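Local atomic coordinates of 2-amino-4-hydroxy-6-hydroxymethyldihydropteridine pyrophosphokinase (Haemophilus influenzae, PDB entry 1CBK), a protein that probably catalyses the transfer of pyrophosphate from ATP to 6-hydroxymethyl-7,8-dihydropterin, a step in the folate biosynthesis pathway. Residues K69-D72 / E73-I77; R76-E80 / Q81-R85; L99-G102 / N103-I106; I105-E109 / R110-P114; Y116-H119 / N120-F123. All coordinates share one frame; numbering follows the deposited sequence.

Contact 1 (K69-D72 / E73-I77); sequences KLLD and ELQRI
In the middle of helix 67-80, Leu-71 and Gln-75 meet one turn apart. The amide of Gln-75 passes at a slant beside the isobutyl group of Leu-71, with CD of Gln-75 3.9 Å from CG of Leu-71. The torsions explain the approach. Gln-75 CG stands anti to its carbonyl carbon (chi1 -64°), which turns the extended chain back over the preceding turn. Its CG also comes within 3.2 Å of Leu-71 O.

The backbone is regular alpha helix, each N-H bonding to the carbonyl four residues earlier. The bond from Glu-73 N to Lys-69 O is 3.0 Å long, and the one from Gln-75 N to Leu-71 O is 2.9 Å. Leu-74 and Arg-76 donate in the same way to Leu-70 and Asp-72.

Side chains divide by face. On the buried face, Leu-70 CD1 lies 4.4 Å from Leu-74 CG. Both leucines pack on Ile-98 of strand 95-101, and Leu-74 also reaches Ile-26 of helix 15-27. Leu-74 CG sits 3.3 Å from Leu-70 O, against the carbonyl that Leu-74 N binds.

On the solvent side, Arg-76 NH1 forms a salt bridge of 3.0 Å with Glu-73 OE1. The hydrogen bond within it is weak, because its N-H...O angle is only 123°. Glu-73 bends at chi2 (-53°), whereas Arg-76 runs straight from CG to NE. The carboxylate of Asp-72 turns elsewhere, to a salt bridge with Arg-110 of the hairpin 106-113.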
# COMPACT_ATOMS: atom_id res chain seq x y z
N LYS A 69 -18.55 12.80 8.11
CA LYS A 69 -19.93 12.61 7.68
C LYS A 69 -19.94 11.97 6.29
O LYS A 69 -20.81 11.15 6.00
CB LYS A 69 -20.70 13.93 7.70
CG LYS A 69 -20.96 14.40 9.12
CD LYS A 69 -22.04 15.45 9.16
CE LYS A 69 -22.27 16.02 10.56
NZ LYS A 69 -23.43 16.97 10.56
N LEU A 70 -18.98 12.34 5.45
CA LEU A 70 -18.86 11.73 4.13
C LEU A 70 -18.53 10.24 4.35
O LEU A 70 -19.09 9.38 3.65
CB LEU A 70 -17.75 12.41 3.32
CG LEU A 70 -17.46 11.81 1.93
CD1 LEU A 70 -18.74 11.84 1.06
CD2 LEU A 70 -16.30 12.59 1.27
N LEU A 71 -17.63 9.92 5.29
CA LEU A 71 -17.28 8.53 5.59
C LEU A 71 -18.54 7.78 6.06
O LEU A 71 -18.79 6.65 5.62
CB LEU A 71 -16.18 8.42 6.68
CG LEU A 71 -15.79 6.96 7.05
CD1 LEU A 71 -15.25 6.23 5.83
CD2 LEU A 71 -14.75 6.90 8.18
N ASP A 72 -19.29 8.37 6.99
CA ASP A 72 -20.52 7.76 7.50
C ASP A 72 -21.45 7.39 6.36
O ASP A 72 -22.03 6.31 6.34
CB ASP A 72 -21.28 8.72 8.41
CG ASP A 72 -20.70 8.80 9.79
OD1 ASP A 72 -19.89 7.94 10.16
OD2 ASP A 72 -21.07 9.75 10.51
N GLU A 73 -21.63 8.33 5.43
CA GLU A 73 -22.49 8.14 4.27
C GLU A 73 -21.98 7.06 3.34
O GLU A 73 -22.76 6.27 2.83
CB GLU A 73 -22.67 9.45 3.50
CG GLU A 73 -23.56 10.48 4.21
CD GLU A 73 -24.93 9.91 4.61
OE1 GLU A 73 -25.77 9.67 3.72
OE2 GLU A 73 -25.17 9.70 5.82
N LEU A 74 -20.67 7.00 3.10
CA LEU A 74 -20.15 5.96 2.21
C LEU A 74 -20.33 4.58 2.86
O LEU A 74 -20.59 3.60 2.17
CB LEU A 74 -18.68 6.20 1.88
CG LEU A 74 -18.39 7.48 1.10
CD1 LEU A 74 -16.88 7.56 0.88
CD2 LEU A 74 -19.15 7.50 -0.24
N GLN A 75 -20.15 4.51 4.17
CA GLN A 75 -20.31 3.25 4.89
C GLN A 75 -21.78 2.83 4.87
O GLN A 75 -22.10 1.64 4.78
CB GLN A 75 -19.76 3.35 6.32
CG GLN A 75 -18.24 3.60 6.34
CD GLN A 75 -17.65 3.65 7.74
OE1 GLN A 75 -16.57 3.11 7.98
NE2 GLN A 75 -18.34 4.29 8.65
N ARG A 76 -22.68 3.81 4.95
CA ARG A 76 -24.12 3.55 4.90
C ARG A 76 -24.48 2.98 3.53
O ARG A 76 -25.25 2.02 3.44
CB ARG A 76 -24.89 4.84 5.14
CG ARG A 76 -26.40 4.70 5.13
CD ARG A 76 -27.03 6.02 5.53
NE ARG A 76 -28.43 6.11 5.14
CZ ARG A 76 -28.90 6.95 4.21
NH1 ARG A 76 -28.07 7.78 3.58
NH2 ARG A 76 -30.20 6.98 3.92
N ILE A 77 -23.89 3.54 2.47
CA ILE A 77 -24.14 3.06 1.13
C ILE A 77 -23.64 1.62 1.00
O ILE A 77 -24.33 0.78 0.42
CB ILE A 77 -23.49 3.98 0.06
CG1 ILE A 77 -24.27 5.29 -0.04
CG2 ILE A 77 -23.41 3.26 -1.31
CD1 ILE A 77 -23.54 6.40 -0.81

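Contact 2 (R76-E80 / Q81-R85); sequences RIENE and QGRVR
Gly-82 has a positive phi of 63°, and it turns the chain away two residues after Glu-80, the last helical residue. Its N donates to Asn-79 O over 2.9 Å, from well above the carbonyl plane. Arg-83 N then reaches back to Glu-78 O, also at 2.9 Å. These two bonds make a Schellman motif, with Gly-82 as the C-prime residue, and they end helix 67-80. Gln-81 N, just before them, has two weak bonds, one to Ile-77 O at 3.0 Å and one to Glu-78 O at 3.3 Å. Glu-78 O therefore accepts from both Gln-81 and Arg-83.

The side chains of Glu-78 and Arg-83 lie alongside each other, pointing the same way. Arg-83 CG is anti to the backbone N (chi1 174°) and the chain stays extended to NE. Its CD packs 3.9 Å from Glu-78 CD. The flat ends are 30° apart. Glu-78 OE2 is 4.1 Å from Arg-83 NE but well out of the guanidinium plane, so no N-H points at it and any attraction is probably one of charge only. Each has a stronger partner: Glu-78 OE2 accepts from Leu-96 N, and Arg-83 NH2 is salt-bridged to Asp-95, a residue of the pterin pocket. At the exposed flank, Arg-76 NE and Glu-80 OE2 form a long, weak ion pair of 3.4 Å.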
# COMPACT_ATOMS: atom_id res chain seq x y z
N ARG A 76 -22.68 3.81 4.95
CA ARG A 76 -24.12 3.55 4.90
C ARG A 76 -24.48 2.98 3.53
O ARG A 76 -25.25 2.02 3.44
CB ARG A 76 -24.89 4.84 5.14
CG ARG A 76 -26.40 4.70 5.13
CD ARG A 76 -27.03 6.02 5.53
NE ARG A 76 -28.43 6.11 5.14
CZ ARG A 76 -28.90 6.95 4.21
NH1 ARG A 76 -28.07 7.78 3.58
NH2 ARG A 76 -30.20 6.98 3.92
N ILE A 77 -23.89 3.54 2.47
CA ILE A 77 -24.14 3.06 1.13
C ILE A 77 -23.64 1.62 1.00
O ILE A 77 -24.33 0.78 0.42
CB ILE A 77 -23.49 3.98 0.06
CG1 ILE A 77 -24.27 5.29 -0.04
CG2 ILE A 77 -23.41 3.26 -1.31
CD1 ILE A 77 -23.54 6.40 -0.81
N GLU A 78 -22.45 1.32 1.51
CA GLU A 78 -21.91 -0.05 1.45
C GLU A 78 -22.85 -1.02 2.21
O GLU A 78 -23.16 -2.11 1.73
CB GLU A 78 -20.51 -0.11 2.07
CG GLU A 78 -19.41 0.62 1.31
CD GLU A 78 -18.06 0.54 2.00
OE1 GLU A 78 -18.00 0.61 3.24
OE2 GLU A 78 -17.05 0.40 1.31
N ASN A 79 -23.34 -0.58 3.37
CA ASN A 79 -24.23 -1.41 4.19
C ASN A 79 -25.58 -1.68 3.52
O ASN A 79 -26.03 -2.82 3.43
CB ASN A 79 -24.43 -0.78 5.56
CG ASN A 79 -23.20 -0.92 6.46
OD1 ASN A 79 -22.53 -1.95 6.43
ND2 ASN A 79 -22.92 0.10 7.27
N GLU A 80 -26.19 -0.63 2.98
CA GLU A 80 -27.48 -0.76 2.32
C GLU A 80 -27.37 -1.48 0.97
O GLU A 80 -28.36 -1.99 0.44
CB GLU A 80 -28.14 0.63 2.19
CG GLU A 80 -28.34 1.32 3.56
CD GLU A 80 -29.21 2.57 3.50
OE1 GLU A 80 -29.40 3.12 2.40
OE2 GLU A 80 -29.70 3.02 4.56
N GLN A 81 -26.14 -1.57 0.45
CA GLN A 81 -25.91 -2.27 -0.80
C GLN A 81 -25.50 -3.72 -0.48
O GLN A 81 -25.13 -4.50 -1.36
CB GLN A 81 -24.84 -1.56 -1.66
CG GLN A 81 -24.88 -2.00 -3.11
CD GLN A 81 -24.10 -1.12 -4.06
OE1 GLN A 81 -23.30 -1.61 -4.87
NE2 GLN A 81 -24.36 0.18 -4.01
N GLY A 82 -25.60 -4.08 0.80
CA GLY A 82 -25.25 -5.43 1.23
C GLY A 82 -23.80 -5.86 1.04
O GLY A 82 -23.54 -7.00 0.65
N ARG A 83 -22.84 -4.99 1.36
CA ARG A 83 -21.41 -5.31 1.19
C ARG A 83 -20.97 -6.60 1.88
O ARG A 83 -21.12 -6.75 3.08
CB ARG A 83 -20.50 -4.15 1.64
CG ARG A 83 -19.00 -4.50 1.60
CD ARG A 83 -18.12 -3.31 2.04
NE ARG A 83 -16.69 -3.62 1.90
CZ ARG A 83 -15.95 -4.25 2.81
NH1 ARG A 83 -16.50 -4.64 3.96
NH2 ARG A 83 -14.67 -4.49 2.59
N VAL A 84 -20.36 -7.48 1.11
CA VAL A 84 -19.85 -8.75 1.60
C VAL A 84 -18.36 -8.89 1.20
O VAL A 84 -18.00 -8.60 0.05
CB VAL A 84 -20.64 -9.93 0.94
CG1 VAL A 84 -19.88 -11.24 1.05
CG2 VAL A 84 -22.01 -10.05 1.56
N ARG A 85 -17.52 -9.34 2.14
CA ARG A 85 -16.10 -9.57 1.89
C ARG A 85 -15.85 -11.01 2.31
O ARG A 85 -16.07 -11.35 3.48
CB ARG A 85 -15.23 -8.65 2.76
CG ARG A 85 -13.76 -8.60 2.34
CD ARG A 85 -12.90 -8.00 3.43
NE ARG A 85 -12.47 -9.03 4.36
CZ ARG A 85 -12.18 -8.82 5.64
NH1 ARG A 85 -12.30 -7.61 6.16
NH2 ARG A 85 -11.78 -9.83 6.42

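Contact 3 (L99-G102 / N103-I106); sequences LLYG and NEII
Tyr-101 O accepts a 3.0 Å hydrogen bond from Glu-104 N, which closes the tight turn where strand 95-101 ends. Beside it, the carboxylate of Glu-104 lies at the edge of the Tyr-101 ring. OE2 of Glu-104 is 3.6 Å from CE2 of Tyr-101, and CD of Glu-104 is 3.7 Å from CD2 of Tyr-101. The carboxylate is nearly upright against the ring, with the planes 80° apart. A negative group at the hydrogen-bearing edge of a ring is probably mildly favourable. Tyr-101 CG is anti to its backbone N (chi1 -175°) and the Glu-104 chain is extended, so the two side chains run together in one direction. Ile-106 CD1 adds a looser apolar touch, 4.4 Å from Tyr-101 CD2.

The next shell is the turn itself, a type II' beta turn from Tyr-101 to Glu-104. Gly-102 takes its second position with a positive phi of 63°, as such turns require, and Asn-103 takes the third. A water molecule sits beside the turn and accepts from Tyr-101 N at 2.9 Å. It lies 2.7 Å from Glu-104 O and 3.1 Å from Gly-102 O. More acceptors are in its reach than it has protons.

Further out, Tyr-101 OH is hydrogen-bonded to Leu-65 O, which ties the far end of the ring to the backbone before helix 67-80. Leu-99 and Leu-100 both face Tyr-5, a classic beta bulge against strand 2-10. Strand 95-101 is an outer strand of the main sheet, and Tyr-101 and Ile-106 both rest on Pro-67 at the start of helix 67-80.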
# COMPACT_ATOMS: atom_id res chain seq x y z
N LEU A 99 -10.16 9.04 -1.30
CA LEU A 99 -8.76 9.20 -1.68
C LEU A 99 -8.26 10.57 -1.28
O LEU A 99 -7.18 10.70 -0.70
CB LEU A 99 -8.60 9.07 -3.19
CG LEU A 99 -8.90 7.78 -3.94
CD1 LEU A 99 -8.72 8.04 -5.45
CD2 LEU A 99 -7.93 6.68 -3.47
N LEU A 100 -9.06 11.58 -1.58
CA LEU A 100 -8.69 12.98 -1.32
C LEU A 100 -9.91 13.78 -0.88
O LEU A 100 -11.02 13.54 -1.36
CB LEU A 100 -8.15 13.61 -2.61
CG LEU A 100 -6.91 12.92 -3.21
CD1 LEU A 100 -6.70 13.38 -4.65
CD2 LEU A 100 -5.66 13.16 -2.33
N TYR A 101 -9.67 14.72 0.02
CA TYR A 101 -10.71 15.58 0.55
C TYR A 101 -10.09 16.97 0.47
O TYR A 101 -9.41 17.42 1.41
CB TYR A 101 -11.05 15.23 2.01
CG TYR A 101 -12.21 16.03 2.57
CD1 TYR A 101 -13.52 15.59 2.43
CD2 TYR A 101 -11.99 17.25 3.22
CE1 TYR A 101 -14.60 16.34 2.92
CE2 TYR A 101 -13.05 18.01 3.71
CZ TYR A 101 -14.35 17.55 3.56
OH TYR A 101 -15.39 18.32 4.01
N GLY A 102 -10.32 17.63 -0.66
CA GLY A 102 -9.74 18.94 -0.89
C GLY A 102 -8.24 18.69 -0.88
O GLY A 102 -7.75 17.68 -1.38
N ASN A 103 -7.54 19.57 -0.20
CA ASN A 103 -6.10 19.48 -0.06
C ASN A 103 -5.80 19.13 1.36
O ASN A 103 -4.68 19.32 1.81
CB ASN A 103 -5.48 20.83 -0.35
CG ASN A 103 -4.76 20.84 -1.65
OD1 ASN A 103 -3.78 20.10 -1.84
ND2 ASN A 103 -5.25 21.66 -2.58
N GLU A 104 -6.79 18.64 2.09
CA GLU A 104 -6.58 18.33 3.48
C GLU A 104 -5.87 17.03 3.75
O GLU A 104 -5.92 16.08 2.96
CB GLU A 104 -7.89 18.38 4.24
CG GLU A 104 -8.55 19.74 4.10
CD GLU A 104 -9.88 19.86 4.81
OE1 GLU A 104 -10.09 19.18 5.84
OE2 GLU A 104 -10.72 20.66 4.32
N ILE A 105 -5.18 17.01 4.88
CA ILE A 105 -4.46 15.85 5.34
C ILE A 105 -5.16 15.50 6.65
O ILE A 105 -5.12 16.27 7.59
CB ILE A 105 -2.96 16.15 5.54
CG1 ILE A 105 -2.34 16.48 4.19
CG2 ILE A 105 -2.23 14.95 6.15
CD1 ILE A 105 -0.85 16.64 4.23
N ILE A 106 -5.83 14.35 6.67
CA ILE A 106 -6.58 13.89 7.83
C ILE A 106 -6.09 12.50 8.18
O ILE A 106 -6.21 11.58 7.39
CB ILE A 106 -8.09 13.86 7.53
CG1 ILE A 106 -8.53 15.23 7.01
CG2 ILE A 106 -8.90 13.51 8.77
CD1 ILE A 106 -9.92 15.27 6.54
O HOH W 1 -6.89 15.40 0.58

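Contact 4 (I105-E109 / R110-P114); sequences IIQNE and RLTIP
Gln-107 sends CG anti to its carbonyl carbon (chi1 -48°) and then bends at chi2 (-76°), which folds its amide across the hairpin toward Thr-112 and Pro-114. NE2 then donates to Pro-114 O over 3.0 Å in a nearly straight bond (169°). It meets a lone pair in the carbonyl plane, and the acceptor lies in the plane of the amide. This fixes the rotation of the amide and leaves OE1 3.1 Å from Thr-112 CG2. The polar partners of OE1 are weak bonds from Arg-88 and Trp-89 of the second subunit.

The backbone is a short antiparallel hairpin. Ile-106 and Ile-113 form a hydrogen-bonded pair, with Ile-106 N to Ile-113 O and Ile-113 N to Ile-106 O both 2.7 Å. Gln-107 and Thr-112 are the next, non-hydrogen-bonded pair. Asn-108 N donates to Leu-111 O at 2.9 Å. A water links Thr-112 OG1 at 2.8 Å with Asn-108 O.

On the face of Ile-106 and Ile-113, opposite Gln-107 and Thr-112, CG2 of Ile-106 lies 4.0 Å from CD1 of Leu-111. This face meets the body of the enzyme: Leu-111 and Ile-113 touch Ile-98 of strand 95-101, and Ile-106 and Leu-111 touch Pro-67 of helix 67-80.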
# COMPACT_ATOMS: atom_id res chain seq x y z
N ILE A 105 -5.18 17.01 4.88
CA ILE A 105 -4.46 15.85 5.34
C ILE A 105 -5.16 15.50 6.65
O ILE A 105 -5.12 16.27 7.59
CB ILE A 105 -2.96 16.15 5.54
CG1 ILE A 105 -2.34 16.48 4.19
CG2 ILE A 105 -2.23 14.95 6.15
CD1 ILE A 105 -0.85 16.64 4.23
N ILE A 106 -5.83 14.35 6.67
CA ILE A 106 -6.58 13.89 7.83
C ILE A 106 -6.09 12.50 8.18
O ILE A 106 -6.21 11.58 7.39
CB ILE A 106 -8.09 13.86 7.53
CG1 ILE A 106 -8.53 15.23 7.01
CG2 ILE A 106 -8.90 13.51 8.77
CD1 ILE A 106 -9.92 15.27 6.54
N GLN A 107 -5.50 12.37 9.34
CA GLN A 107 -4.99 11.07 9.76
C GLN A 107 -5.43 10.94 11.22
O GLN A 107 -4.83 11.55 12.10
CB GLN A 107 -3.46 11.02 9.60
CG GLN A 107 -2.90 11.52 8.24
CD GLN A 107 -3.07 10.54 7.07
OE1 GLN A 107 -3.28 9.34 7.27
NE2 GLN A 107 -2.90 11.05 5.84
N ASN A 108 -6.56 10.25 11.43
CA ASN A 108 -7.13 10.04 12.77
C ASN A 108 -7.62 8.61 12.96
O ASN A 108 -7.28 7.73 12.18
CB ASN A 108 -8.25 11.06 13.09
CG ASN A 108 -9.40 11.08 12.09
OD1 ASN A 108 -9.81 12.15 11.63
ND2 ASN A 108 -9.98 9.92 11.79
N GLU A 109 -8.45 8.38 13.98
CA GLU A 109 -8.96 7.03 14.29
C GLU A 109 -9.76 6.34 13.18
O GLU A 109 -9.69 5.12 13.05
CB GLU A 109 -9.82 7.08 15.55
CG GLU A 109 -9.10 6.68 16.83
CD GLU A 109 -9.28 5.21 17.16
OE1 GLU A 109 -10.40 4.85 17.63
OE2 GLU A 109 -8.33 4.43 16.95
N ARG A 110 -10.53 7.13 12.43
CA ARG A 110 -11.37 6.62 11.36
C ARG A 110 -10.90 6.96 9.94
O ARG A 110 -11.30 6.28 8.99
CB ARG A 110 -12.80 7.14 11.54
CG ARG A 110 -13.45 6.80 12.88
CD ARG A 110 -14.91 7.28 12.95
NE ARG A 110 -15.72 6.60 11.94
CZ ARG A 110 -16.80 7.13 11.36
NH1 ARG A 110 -17.21 8.35 11.68
NH2 ARG A 110 -17.47 6.42 10.45
N LEU A 111 -10.06 7.98 9.78
CA LEU A 111 -9.61 8.38 8.44
C LEU A 111 -8.10 8.41 8.23
O LEU A 111 -7.36 8.75 9.13
CB LEU A 111 -10.17 9.75 8.09
CG LEU A 111 -11.68 9.85 7.86
CD1 LEU A 111 -12.07 11.30 7.83
CD2 LEU A 111 -12.05 9.15 6.57
N THR A 112 -7.70 8.14 7.00
CA THR A 112 -6.31 8.14 6.55
C THR A 112 -6.40 8.79 5.18
O THR A 112 -6.57 8.11 4.16
CB THR A 112 -5.79 6.68 6.35
OG1 THR A 112 -6.01 5.90 7.53
CG2 THR A 112 -4.30 6.66 6.01
N ILE A 113 -6.32 10.12 5.15
CA ILE A 113 -6.40 10.90 3.92
C ILE A 113 -5.21 11.86 3.82
O ILE A 113 -4.99 12.68 4.69
CB ILE A 113 -7.71 11.74 3.85
CG1 ILE A 113 -8.95 10.85 4.04
CG2 ILE A 113 -7.78 12.48 2.51
CD1 ILE A 113 -10.26 11.62 4.08
N PRO A 114 -4.33 11.65 2.83
CA PRO A 114 -4.30 10.60 1.80
C PRO A 114 -3.88 9.24 2.38
O PRO A 114 -3.41 9.15 3.52
CB PRO A 114 -3.19 11.09 0.86
CG PRO A 114 -3.15 12.56 1.08
CD PRO A 114 -3.35 12.71 2.54
O HOH W 2 -7.08 5.43 10.03

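Contact 5 (Y116-H119 / N120-F123); sequences YDMH and NREF. With ROI (7,8-dihydro-7,7-dimethyl-6-hydroxypterin), chain D.
Arg-121 starts close to the turn made by Asp-117 and Met-118, its CB 3.4 Å from Met-118 O. CB also lies over one face of the Phe-123 ring, near the rim. CG comes to 3.7 Å from Asp-117 O, and CD to 3.9 Å from Met-118 CA. The chain is extended up to NE. At its end the guanidinium is sandwiched. Met-118 CG covers one face, and the bend of Met-118 at chi3 (76°) brings CE to 3.8 Å from NH1. Over the opposite face stands a methyl of the bound pterin (ROI), with C16 of ROI 4.0 Å from NH2 of Arg-121.

Two backbone bonds close the turn. Asn-120 N bonds to Asp-117 O and Arg-121 N to Met-118 O, each at 3.1 Å and from above the carbonyl plane. Arg-121 is the N-cap residue of helix 122-131. Phe-123, in its first turn, turns the face opposite Arg-121 CB to the pterin, with N3 over the ring centre and 3.4 Å from CE1.

The contacts to the bound analogue here are thus the Phe-123 face against N3 and the guanidinium against methyl C16. No hydrogen bond to it comes from these segments. The guanidinium is instead fixed by a salt bridge from NH2 to Asp-117 of the second subunit.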
# COMPACT_ATOMS: atom_id res chain seq x y z
N TYR A 116 -1.39 6.76 1.22
CA TYR A 116 -0.33 6.65 0.23
C TYR A 116 -0.12 5.37 -0.49
O TYR A 116 0.34 5.39 -1.61
CB TYR A 116 0.97 7.25 0.77
CG TYR A 116 0.79 8.70 1.21
CD1 TYR A 116 0.94 9.76 0.31
CD2 TYR A 116 0.47 9.01 2.53
CE1 TYR A 116 0.78 11.10 0.73
CE2 TYR A 116 0.31 10.36 2.96
CZ TYR A 116 0.48 11.38 2.06
OH TYR A 116 0.38 12.69 2.50
N ASP A 117 -0.50 4.25 0.12
CA ASP A 117 -0.36 2.95 -0.57
C ASP A 117 -1.23 2.91 -1.81
O ASP A 117 -0.90 2.22 -2.78
CB ASP A 117 -0.73 1.78 0.34
CG ASP A 117 0.37 1.43 1.31
OD1 ASP A 117 1.56 1.46 0.90
OD2 ASP A 117 0.02 1.10 2.46
N MET A 118 -2.30 3.70 -1.80
CA MET A 118 -3.22 3.74 -2.92
C MET A 118 -2.66 4.48 -4.12
O MET A 118 -3.02 4.18 -5.26
CB MET A 118 -4.59 4.24 -2.47
CG MET A 118 -5.18 3.25 -1.45
SD MET A 118 -6.92 3.39 -1.10
CE MET A 118 -7.56 2.69 -2.51
N HIS A 119 -1.62 5.28 -3.88
CA HIS A 119 -0.97 5.98 -4.98
C HIS A 119 -0.02 5.04 -5.73
O HIS A 119 0.48 5.39 -6.80
CB HIS A 119 -0.24 7.22 -4.47
CG HIS A 119 -1.13 8.15 -3.70
ND1 HIS A 119 -0.63 9.23 -2.99
CD2 HIS A 119 -2.47 8.17 -3.52
CE1 HIS A 119 -1.63 9.87 -2.42
NE2 HIS A 119 -2.76 9.25 -2.72
N ASN A 120 0.21 3.85 -5.16
CA ASN A 120 1.05 2.82 -5.79
C ASN A 120 0.17 1.79 -6.49
O ASN A 120 0.67 0.78 -6.99
CB ASN A 120 1.92 2.12 -4.75
CG ASN A 120 3.05 3.01 -4.25
OD1 ASN A 120 3.47 3.93 -4.96
ND2 ASN A 120 3.55 2.76 -3.03
N ARG A 121 -1.13 2.06 -6.54
CA ARG A 121 -2.08 1.15 -7.17
C ARG A 121 -2.48 1.64 -8.55
O ARG A 121 -3.07 2.71 -8.68
CB ARG A 121 -3.32 0.99 -6.29
CG ARG A 121 -3.04 0.24 -5.01
CD ARG A 121 -4.28 0.16 -4.12
NE ARG A 121 -3.98 -0.52 -2.87
CZ ARG A 121 -4.89 -0.98 -2.02
NH1 ARG A 121 -6.18 -0.85 -2.31
NH2 ARG A 121 -4.53 -1.58 -0.90
N GLU A 122 -2.23 0.82 -9.56
CA GLU A 122 -2.57 1.18 -10.93
C GLU A 122 -4.07 1.47 -11.13
O GLU A 122 -4.43 2.32 -11.95
CB GLU A 122 -2.16 0.07 -11.89
CG GLU A 122 -2.90 -1.27 -11.66
CD GLU A 122 -2.48 -2.35 -12.65
OE1 GLU A 122 -1.69 -2.07 -13.58
OE2 GLU A 122 -2.95 -3.49 -12.49
N PHE A 123 -4.91 0.71 -10.43
CA PHE A 123 -6.36 0.84 -10.57
C PHE A 123 -6.95 2.02 -9.81
O PHE A 123 -8.17 2.17 -9.74
CB PHE A 123 -7.05 -0.48 -10.18
CG PHE A 123 -6.59 -1.06 -8.89
CD1 PHE A 123 -7.17 -0.68 -7.69
CD2 PHE A 123 -5.58 -2.01 -8.87
CE1 PHE A 123 -6.77 -1.23 -6.48
CE2 PHE A 123 -5.16 -2.58 -7.67
CZ PHE A 123 -5.76 -2.20 -6.47
N1 ROI D . -7.37 -5.53 -6.49
C2 ROI D . -7.85 -4.77 -7.54
N2 ROI D . -7.36 -5.03 -8.78
N3 ROI D . -8.77 -3.79 -7.38
C4 ROI D . -9.28 -3.48 -6.16
O4 ROI D . -10.16 -2.62 -6.01
C4A ROI D . -8.79 -4.20 -5.02
N5 ROI D . -9.24 -3.91 -3.83
C6 ROI D . -8.82 -4.56 -2.68
C7 ROI D . -7.64 -5.55 -2.78
C16 ROI D . -6.29 -4.86 -2.33
C15 ROI D . -7.92 -6.83 -1.97
N8 ROI D . -7.35 -5.97 -4.18
C8A ROI D . -7.80 -5.26 -5.27
O9 ROI D . -9.46 -4.26 -1.62
O HOH W 3 2.44 0.61 -1.58

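Overall arrangement
Contact 5 is the buried one and the only one that touches the bound pterin. Contacts 2 and 3 lie at the surface, and contacts 1 and 4 are partly buried. Contacts 1 and 2 share helix 67-80: regular helix bonds and leucine packing in one, a Schellman end in the other. Contacts 3 and 4 share Ile-105 and Ile-106, so a tight turn passes directly into a hairpin. Contact 1 meets contact 4 through the ion pair between the two and through Leu-111 on Leu-71. It meets contact 3 through Leu-70 on Tyr-101. Contact 5 joins this group by packing alone, Pro-114 on His-119 and Leu-99 on Met-118. Contacts 4 and 5 both meet the second subunit.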